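Side-chain contacts in protein Vng1086c (Halobacterium sp., PDB 2GF4), which is of unknown function but binds a calcium ion and is mostly helical, four copies making up the assembly: residues A[2-5]-A[6-9]; A[15-18]-A[19-23]; A[54-57]-A[58-62]. One frame throughout, in Å; residues are numbered along the deposited sequence.

Contact 1. Residues A[2-5]-A[6-9]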
# COMPACT_ATOMS: atom_id res chain seq x y z
N HIS A 2 4.73 20.35 -10.82
CA HIS A 2 4.87 21.68 -10.22
C HIS A 2 4.19 21.78 -8.85
O HIS A 2 3.37 20.93 -8.51
CB HIS A 2 4.30 22.73 -11.16
CG HIS A 2 5.05 22.85 -12.44
ND1 HIS A 2 6.41 23.09 -12.48
CD2 HIS A 2 4.66 22.73 -13.73
CE1 HIS A 2 6.82 23.10 -13.73
NE2 HIS A 2 5.77 22.89 -14.51
N LYS A 3 4.52 22.81 -8.08
CA LYS A 3 3.90 22.95 -6.77
C LYS A 3 2.42 23.29 -6.91
O LYS A 3 1.59 22.71 -6.20
CB LYS A 3 4.61 24.01 -5.92
CG LYS A 3 4.04 24.04 -4.50
CD LYS A 3 4.89 24.81 -3.50
CE LYS A 3 4.26 24.73 -2.11
NZ LYS A 3 5.06 25.42 -1.06
N ASP A 4 2.06 24.21 -7.81
CA ASP A 4 0.63 24.51 -8.00
C ASP A 4 -0.16 23.26 -8.45
O ASP A 4 -1.35 23.15 -8.14
CB ASP A 4 0.47 25.60 -9.05
CG ASP A 4 0.84 26.97 -8.53
OD1 ASP A 4 1.25 27.09 -7.35
OD2 ASP A 4 0.74 27.95 -9.28
N GLU A 5 0.45 22.35 -9.21
CA GLU A 5 -0.28 21.14 -9.63
C GLU A 5 -0.45 20.25 -8.39
O GLU A 5 -1.52 19.67 -8.19
CB GLU A 5 0.50 20.37 -10.69
CG GLU A 5 0.63 21.15 -12.00
CD GLU A 5 1.61 20.52 -12.98
OE1 GLU A 5 2.68 19.99 -12.59
OE2 GLU A 5 1.33 20.57 -14.20
N LEU A 6 0.57 20.13 -7.55
CA LEU A 6 0.45 19.29 -6.37
C LEU A 6 -0.58 19.83 -5.38
O LEU A 6 -1.29 19.05 -4.74
CB LEU A 6 1.82 19.18 -5.73
CG LEU A 6 2.05 18.31 -4.50
CD1 LEU A 6 1.74 16.86 -4.75
CD2 LEU A 6 3.48 18.46 -4.13
N LEU A 7 -0.65 21.16 -5.22
CA LEU A 7 -1.64 21.75 -4.30
C LEU A 7 -3.04 21.41 -4.83
O LEU A 7 -3.91 21.03 -4.04
CB LEU A 7 -1.46 23.27 -4.21
CG LEU A 7 -0.14 23.67 -3.48
CD1 LEU A 7 0.03 25.16 -3.57
CD2 LEU A 7 -0.12 23.25 -2.01
N GLU A 8 -3.24 21.53 -6.15
CA GLU A 8 -4.53 21.24 -6.77
C GLU A 8 -4.86 19.76 -6.60
O GLU A 8 -6.03 19.43 -6.40
CB GLU A 8 -4.49 21.65 -8.24
CG GLU A 8 -4.56 23.18 -8.40
CD GLU A 8 -4.36 23.68 -9.82
OE1 GLU A 8 -5.34 23.72 -10.59
OE2 GLU A 8 -3.21 24.02 -10.19
N LEU A 9 -3.86 18.89 -6.66
CA LEU A 9 -4.11 17.45 -6.49
C LEU A 9 -4.54 17.23 -5.05
O LEU A 9 -5.51 16.51 -4.81
CB LEU A 9 -2.83 16.69 -6.81
CG LEU A 9 -2.92 15.16 -6.74
CD1 LEU A 9 -3.90 14.68 -7.74
CD2 LEU A 9 -1.59 14.56 -7.03

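Contact 2. Residues A[15-18]-A[19-23]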
# COMPACT_ATOMS: atom_id res chain seq x y z
N ASN A 15 -11.41 16.67 -1.56
CA ASN A 15 -12.81 16.57 -2.01
C ASN A 15 -13.18 15.08 -2.01
O ASN A 15 -14.30 14.75 -1.62
CB ASN A 15 -12.98 17.16 -3.39
CG ASN A 15 -12.94 18.67 -3.39
OD1 ASN A 15 -12.89 19.30 -4.42
ND2 ASN A 15 -12.95 19.26 -2.18
N ILE A 16 -12.30 14.16 -2.44
CA ILE A 16 -12.63 12.72 -2.44
C ILE A 16 -12.92 12.29 -0.98
O ILE A 16 -13.95 11.66 -0.71
CB ILE A 16 -11.44 11.91 -3.01
CG1 ILE A 16 -11.26 12.21 -4.50
CG2 ILE A 16 -11.70 10.47 -2.83
CD1 ILE A 16 -12.24 11.63 -5.34
N LYS A 17 -12.02 12.62 -0.05
CA LYS A 17 -12.19 12.28 1.35
C LYS A 17 -13.53 12.74 1.89
O LYS A 17 -14.20 11.96 2.57
CB LYS A 17 -11.12 12.96 2.17
CG LYS A 17 -11.42 12.77 3.61
CD LYS A 17 -10.19 12.78 4.39
CE LYS A 17 -9.85 14.16 4.71
NZ LYS A 17 -10.91 14.82 5.47
N ASP A 18 -13.91 13.99 1.62
CA ASP A 18 -15.18 14.47 2.13
C ASP A 18 -16.33 13.71 1.51
O ASP A 18 -17.28 13.38 2.21
CB ASP A 18 -15.26 15.97 1.94
CG ASP A 18 -14.30 16.69 2.90
OD1 ASP A 18 -13.98 16.14 3.97
OD2 ASP A 18 -13.87 17.81 2.61
N GLN A 19 -16.23 13.43 0.21
CA GLN A 19 -17.21 12.64 -0.54
C GLN A 19 -17.38 11.29 0.19
O GLN A 19 -18.50 10.92 0.53
CB GLN A 19 -16.67 12.39 -1.94
CG GLN A 19 -17.70 11.78 -2.82
CD GLN A 19 -17.20 11.46 -4.21
OE1 GLN A 19 -16.02 11.63 -4.53
NE2 GLN A 19 -18.10 10.98 -5.02
N PHE A 20 -16.27 10.56 0.40
CA PHE A 20 -16.29 9.25 1.07
C PHE A 20 -16.93 9.32 2.47
O PHE A 20 -17.78 8.49 2.77
CB PHE A 20 -14.85 8.73 1.19
CG PHE A 20 -14.71 7.45 1.97
CD1 PHE A 20 -14.78 6.21 1.35
CD2 PHE A 20 -14.48 7.49 3.34
CE1 PHE A 20 -14.59 5.05 2.09
CE2 PHE A 20 -14.29 6.32 4.06
CZ PHE A 20 -14.35 5.11 3.44
N LEU A 21 -16.55 10.31 3.28
CA LEU A 21 -17.09 10.41 4.63
C LEU A 21 -18.57 10.69 4.60
O LEU A 21 -19.26 10.47 5.59
CB LEU A 21 -16.34 11.47 5.42
CG LEU A 21 -14.88 11.06 5.71
CD1 LEU A 21 -14.25 12.28 6.23
CD2 LEU A 21 -14.74 9.93 6.72
N GLY A 22 -19.06 11.15 3.45
CA GLY A 22 -20.48 11.37 3.33
C GLY A 22 -21.22 10.08 2.97
O GLY A 22 -22.45 10.08 2.96
N PHE A 23 -20.54 8.97 2.71
CA PHE A 23 -21.30 7.78 2.34
C PHE A 23 -21.97 7.03 3.49
O PHE A 23 -21.77 7.32 4.67
CB PHE A 23 -20.41 6.81 1.56
CG PHE A 23 -19.97 7.32 0.22
CD1 PHE A 23 -20.71 8.28 -0.46
CD2 PHE A 23 -18.83 6.83 -0.37
CE1 PHE A 23 -20.28 8.73 -1.70
CE2 PHE A 23 -18.42 7.28 -1.59
CZ PHE A 23 -19.14 8.22 -2.25

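Contact 3. Residues A[54-57]-A[58-62]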
# COMPACT_ATOMS: atom_id res chain seq x y z
N ALA A 54 1.08 14.20 2.06
CA ALA A 54 -0.36 14.24 2.33
C ALA A 54 -1.14 13.54 1.23
O ALA A 54 -2.11 12.85 1.53
CB ALA A 54 -0.84 15.69 2.48
N VAL A 55 -0.76 13.69 -0.02
CA VAL A 55 -1.52 13.00 -1.06
C VAL A 55 -1.31 11.50 -0.93
O VAL A 55 -2.25 10.72 -1.14
CB VAL A 55 -1.13 13.53 -2.42
CG1 VAL A 55 -1.69 12.66 -3.49
CG2 VAL A 55 -1.72 14.92 -2.56
N PHE A 56 -0.10 11.09 -0.58
CA PHE A 56 0.21 9.67 -0.36
C PHE A 56 -0.73 9.11 0.72
O PHE A 56 -1.37 8.08 0.51
CB PHE A 56 1.65 9.56 0.15
CG PHE A 56 2.05 8.17 0.47
CD1 PHE A 56 1.89 7.65 1.74
CD2 PHE A 56 2.65 7.38 -0.50
CE1 PHE A 56 2.27 6.37 2.02
CE2 PHE A 56 3.03 6.10 -0.21
CZ PHE A 56 2.86 5.60 1.04
N LEU A 57 -0.82 9.78 1.87
CA LEU A 57 -1.68 9.28 2.93
C LEU A 57 -3.14 9.17 2.54
O LEU A 57 -3.84 8.27 3.01
CB LEU A 57 -1.52 10.16 4.15
CG LEU A 57 -0.16 9.93 4.82
CD1 LEU A 57 0.00 10.98 5.87
CD2 LEU A 57 -0.06 8.53 5.42
N LEU A 58 -3.61 10.10 1.69
CA LEU A 58 -5.01 10.10 1.23
C LEU A 58 -5.27 8.95 0.27
O LEU A 58 -6.27 8.25 0.41
CB LEU A 58 -5.34 11.41 0.53
CG LEU A 58 -5.42 12.62 1.46
CD1 LEU A 58 -5.69 13.85 0.68
CD2 LEU A 58 -6.50 12.42 2.42
N GLY A 59 -4.39 8.79 -0.73
CA GLY A 59 -4.55 7.69 -1.68
C GLY A 59 -4.49 6.37 -0.95
O GLY A 59 -5.34 5.50 -1.13
N ASN A 60 -3.47 6.20 -0.13
CA ASN A 60 -3.32 5.01 0.64
C ASN A 60 -4.53 4.71 1.47
O ASN A 60 -4.98 3.57 1.55
CB ASN A 60 -2.19 5.21 1.55
CG ASN A 60 -1.35 4.07 1.60
OD1 ASN A 60 -1.36 3.33 2.57
ND2 ASN A 60 -0.63 3.85 0.52
N ALA A 61 -5.03 5.73 2.14
CA ALA A 61 -6.17 5.48 3.00
C ALA A 61 -7.42 5.13 2.25
O ALA A 61 -8.22 4.34 2.75
CB ALA A 61 -6.41 6.65 3.82
N LEU A 62 -7.63 5.72 1.08
CA LEU A 62 -8.81 5.38 0.33
C LEU A 62 -8.69 3.91 -0.05
O LEU A 62 -9.66 3.17 0.08
CB LEU A 62 -8.87 6.25 -0.91
CG LEU A 62 -10.18 6.17 -1.66
CD1 LEU A 62 -11.28 6.80 -0.82
CD2 LEU A 62 -10.02 6.91 -2.95

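Contact 1. Residues A[2-5]-A[6-9]
The flat carboxylate of Glu5 is met by the backbone N-H of His2 on its anti side, 25° out of the carboxylate plane, and His2 in turn gives its carbonyl oxygen to Leu6 N at 3.1 Å, the first bond of helix 3-21 to cross between the two segments. The motif is one half of a capping box: His2 is the N-cap, and the side chain of Glu5, three residues on, accepts the amide His2 N at OE1 over 2.7 Å. With CG anti to the carbonyl carbon (chi1 -65°) and the chain extended beyond it, Glu5 folds back past its own amide and carries the carboxylate to the opening of the helix. OE1 also accepts Asp24 N of the second subunit, so one oxygen serves both the cap and the subunit interface. The same subunit covers the neighbourhood, Asp24 packing on His2 and Phe23 on Glu5.

Glu8 is less comfortable. Its OE2 stands 2.9 Å from Asp4 O, two acceptors facing each other, which leaves the rotation of this carboxylate doubtful. Asp4 O already accepts Glu8 N at 3.2 Å.

On another flank, Lys3 runs fully extended into the loop before helix 48-71, where NZ is held by the carbonyls of Val44 and Lys46. Its aliphatic part passes Leu7, with Lys3 CG 4.3 Å from Leu7 CD1. Leu6 and Leu7 both touch His51 on helix 48-71, and Leu7 also packs on Val44. With CG anti to the carbonyl carbon (chi1 -69°), Leu7 sets that atom 3.4 Å from Lys3 O, the oxygen that also accepts Leu7 N at 2.9 Å.

Contact 2. Residues A[15-18]-A[19-23]
Gln19 and Ile16 lie side by side and point the same way, although one is polar and the other is not. The glutamine starts with CG anti to its backbone nitrogen (chi1 -171°) and runs straight to the amide, which sets OE1 3.9 Å from Ile16 CD1. Nearer the backbone the fit is closer, with Gln19 CB 3.1 Å from Ile16 O. The amide looks outward to the second subunit: NE2 makes a weak hydrogen bond to Glu8 O there, and Gln12 of that subunit packs on both Ile16 and Gln19.

A different style of contact joins Lys17 and Leu21, one turn apart, whose side chains cross at a slant. The lysine leaves the helix extended and then kinks twice near its end (chi3 86°, chi4 60°), curling the ammonium group round toward Asp18, where NZ and OD1 make a long salt bridge of 3.7 Å. Glu35 supplies a second, weak ion pair to the same nitrogen. Beneath this curl the methylenes meet the leucine, Lys17 CG touching Leu21 CD1 at 3.9 Å. Leu21 sends CG to the side facing away from its own carbonyl, which brings that atom within 3.3 Å of Lys17 O.

Phe20 turns off in another direction, to Val26 and Ala30 in the following loop and to Ala65 and Met66 on helix 48-71. One face of the Phe23 ring, near its rim, receives Gln19 O 3.5 Å above the plane. That oxygen also accepts Gly22 N at 3.0 Å, whereas the bond from Gly22 N to Asp18 O is weak. With Phe23 N bonded to Phe20 O as well, the arrangement is typical of the C-terminal end of an alpha-helix, where bonds to the fourth residue back give way to bonds to the third.

Contact 3. Residues A[54-57]-A[58-62]
Phe56 carries its ring with CG anti to the backbone nitrogen (chi1 178°), and Asn60, one turn on, turns its amide to meet it with chi1 at -137°, well off a staggered position. The two side chains therefore run alongside each other in the same direction. Asn60 ND2 sits over one face of the ring, 3.9 Å from Phe56 CZ. With the planes 17° apart, the amide is nearly parallel to the ring but offset, its ND2 end over the CZ-CE1 rim. Lower down, Asn60 CB presses on Phe56 O at 3.2 Å, beside the backbone bond from Asn60 N to that same oxygen.

Successive bonds of this kind, from each amide to the fourth residue back, build helix 48-71, the long helix of the chain. One side of it packs in the subunit interface, where the Phe56 ring meets Phe71 of the third subunit and Phe56 of the fourth. Leu58 is turned instead to its own chain, touching His10 and Met13 of helix 3-21 and Tyr34 of helix 32-37.

Gly59 N bonds Val55 O at 2.9 Å. Leu58 CG, anti to its carbonyl carbon, lies 3.3 Å from Ala54 O.

In the fold
Contacts 1 and 2 sit in series on helix 3-21, their centres about 20 Å apart, and helix 48-71 joins them through contact 3. Leu9 CD2 of contact 1 meets Val55 CG1 of contact 3 at 4.0 Å, and Ile16 CG2 of contact 2 reaches Leu62 CD2 of contact 3 at 3.9 Å. Across the assembly, Glu8 O of one subunit accepts the weak hydrogen bond from Gln19 NE2 of the second subunit, linking contact 1 to contact 2. The calcium ion, bound by Asp38 and Glu40, is about 9 Å from the side chain of Lys17 and about 10 Å from that of Ala54; in contact 1, the side chain of Leu7 is about 9 Å from that of Glu40.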